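Phosphoribosylformylglycinamidine cyclo-ligase (Thermus thermophilus HB8, PDB 5AVM) catalyses the ATP-dependent ring closure of formylglycinamidine ribonucleotide to 5-aminoimidazole ribonucleotide in de novo purine biosynthesis. Local coordinates at the interface of chains A and B. Sequence-based numbering; all coordinates share one arbitrary frame. Chains: chain A/B, Phosphoribosylformylglycinamidine cyclo-ligase.

The interface of chains A and B. Residues chain A 102-104, 136-137; chain B 60-61.
B:Thr60 presses its methyl group against two neighbouring strands of chain A, 96-107 and 133-140, and illustrates how a small branched side chain can knit subunits together while water completes the polar part of the joint. AIR synthases are homodimers whose N-terminal domains pair strands about a two-fold axis, and this patch belongs to that interface. The threonine has 78 Å² of its surface hidden by chain A. Its OG1 is anti to the backbone N (chi1 -166°), which leaves CG2 between N and the carbonyl carbon, the crowded position, and turned toward the partner. From there CG2 reaches the backbone carbonyl O of A:Asp103 at 3.2 Å and packs on CB of A:Glu137 at 3.5 Å, with CA of A:Gly136 a little farther off. The edge of the A:Tyr104 ring flanks the same CB, which lies in the ring plane.

Water 1 links the B:Thr60 amide N, at 3.1 Å, to the carbonyl O of A:Gly136. Beyond it, the side chain of A:Glu137 extends with CG anti to its N (chi1 -174°), bends at chi2, and brings its carboxylate beside that of B:Asp61, the two planes 45° apart. A:Glu137 OE2 and B:Asp61 OD1, 3.1 Å apart, would repel unless they share a proton, which the coordinates do not show. B:Asp61 opens the family's DGVGTK motif, and the two acids may contribute to ATP-magnesium binding at the interface; no metal is modelled among them. Water 3 spans the pair more loosely, whereas water 2 has two hydrogens for three acceptors: A:Glu137 OE2 and B:Asp61 OD1, the shorter contacts at 2.7 Å, and the carbonyl O of B:Thr60 at 3.1 Å.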
ATOM      1  N   LEU A 102       2.157   4.695  -5.360  1.00 20.95           N
ATOM      2  CA  LEU A 102       0.916   4.945  -4.631  1.00 21.50           C
ATOM      3  C   LEU A 102       1.244   4.788  -3.162  1.00 22.25           C
ATOM      4  O   LEU A 102       1.952   3.859  -2.779  1.00 23.44           O
ATOM      5  CB  LEU A 102      -0.177   3.936  -5.003  1.00 18.85           C
ATOM      6  CG  LEU A 102      -0.892   4.130  -6.337  1.00 18.96           C
ATOM      7  CD1 LEU A 102      -0.263   3.274  -7.404  1.00 16.83           C
ATOM      8  CD2 LEU A 102      -2.335   3.747  -6.171  1.00 18.60           C
ATOM      9  N   ASP A 103       0.731   5.690  -2.338  1.00 23.93           N
ATOM     10  CA  ASP A 103       1.005   5.620  -0.914  1.00 24.40           C
ATOM     11  C   ASP A 103      -0.229   5.345  -0.074  1.00 25.26           C
ATOM     12  O   ASP A 103      -1.357   5.693  -0.438  1.00 24.30           O
ATOM     13  CB  ASP A 103       1.644   6.921  -0.433  1.00 24.19           C
ATOM     14  CG  ASP A 103       0.693   8.090  -0.510  1.00 27.78           C
ATOM     15  OD1 ASP A 103       0.363   8.509  -1.639  1.00 29.52           O
ATOM     16  OD2 ASP A 103       0.266   8.582   0.558  1.00 28.45           O
ATOM     17  N   TYR A 104       0.013   4.706   1.061  1.00 26.35           N
ATOM     18  CA  TYR A 104      -1.025   4.383   2.019  1.00 27.70           C
ATOM     19  C   TYR A 104      -0.482   4.792   3.391  1.00 28.47           C
ATOM     20  O   TYR A 104       0.548   4.281   3.834  1.00 27.17           O
ATOM     21  CB  TYR A 104      -1.331   2.882   1.993  1.00 28.16           C
ATOM     22  CG  TYR A 104      -2.279   2.437   3.083  1.00 30.00           C
ATOM     23  CD1 TYR A 104      -3.623   2.826   3.077  1.00 29.41           C
ATOM     24  CD2 TYR A 104      -1.823   1.658   4.148  1.00 30.58           C
ATOM     25  CE1 TYR A 104      -4.482   2.451   4.108  1.00 30.08           C
ATOM     26  CE2 TYR A 104      -2.674   1.280   5.181  1.00 30.12           C
ATOM     27  CZ  TYR A 104      -4.000   1.678   5.157  1.00 30.97           C
ATOM     28  OH  TYR A 104      -4.837   1.303   6.188  1.00 30.93           O
ATOM     29  N   GLY A 136      -3.326   7.399  -3.831  1.00 31.34           N
ATOM     30  CA  GLY A 136      -2.957   7.337  -2.429  1.00 30.17           C
ATOM     31  C   GLY A 136      -4.186   7.106  -1.582  1.00 29.20           C
ATOM     32  O   GLY A 136      -5.309   7.255  -2.054  1.00 30.93           O
ATOM     33  N   GLU A 137      -3.985   6.720  -0.334  1.00 27.22           N
ATOM     34  CA  GLU A 137      -5.106   6.490   0.551  1.00 27.35           C
ATOM     35  C   GLU A 137      -4.651   6.883   1.931  1.00 27.95           C
ATOM     36  O   GLU A 137      -3.455   6.880   2.219  1.00 29.03           O
ATOM     37  CB  GLU A 137      -5.528   5.022   0.530  1.00 28.92           C
ATOM     38  CG  GLU A 137      -6.794   4.714   1.321  1.00 30.95           C
ATOM     39  CD  GLU A 137      -7.978   5.580   0.905  1.00 33.74           C
ATOM     40  OE1 GLU A 137      -8.014   6.779   1.268  1.00 35.49           O
ATOM     41  OE2 GLU A 137      -8.876   5.065   0.208  1.00 35.02           O
TER
ATOM     42  N   THR B  60      -5.118   2.283  -3.984  1.00 20.58           N
ATOM     43  CA  THR B  60      -4.608   1.569  -2.826  1.00 21.06           C
ATOM     44  C   THR B  60      -5.660   1.785  -1.731  1.00 22.50           C
ATOM     45  O   THR B  60      -6.194   2.887  -1.586  1.00 22.99           O
ATOM     46  CB  THR B  60      -3.211   2.086  -2.396  1.00 21.35           C
ATOM     47  OG1 THR B  60      -2.631   1.139  -1.491  1.00 22.32           O
ATOM     48  CG2 THR B  60      -3.298   3.461  -1.731  1.00 16.99           C
ATOM     49  N   ASP B  61      -5.986   0.732  -0.984  1.00 22.94           N
ATOM     50  CA  ASP B  61      -7.022   0.817   0.054  1.00 23.28           C
ATOM     51  C   ASP B  61      -6.673  -0.011   1.267  1.00 22.06           C
ATOM     52  O   ASP B  61      -5.696  -0.747   1.265  1.00 23.23           O
ATOM     53  CB  ASP B  61      -8.367   0.291  -0.475  1.00 23.12           C
ATOM     54  CG  ASP B  61      -9.003   1.204  -1.495  1.00 23.93           C
ATOM     55  OD1 ASP B  61      -9.425   2.314  -1.119  1.00 28.58           O
ATOM     56  OD2 ASP B  61      -9.091   0.814  -2.675  1.00 25.55           O
TER
HETATM   57  O   HOH W   1      -5.600   5.340  -4.285  1.00 26.92           O
HETATM   58  O   HOH W   2      -8.656   4.560  -2.477  1.00 28.86           O
HETATM   59  O   HOH W   3     -11.879   4.303  -0.282  1.00 32.01           O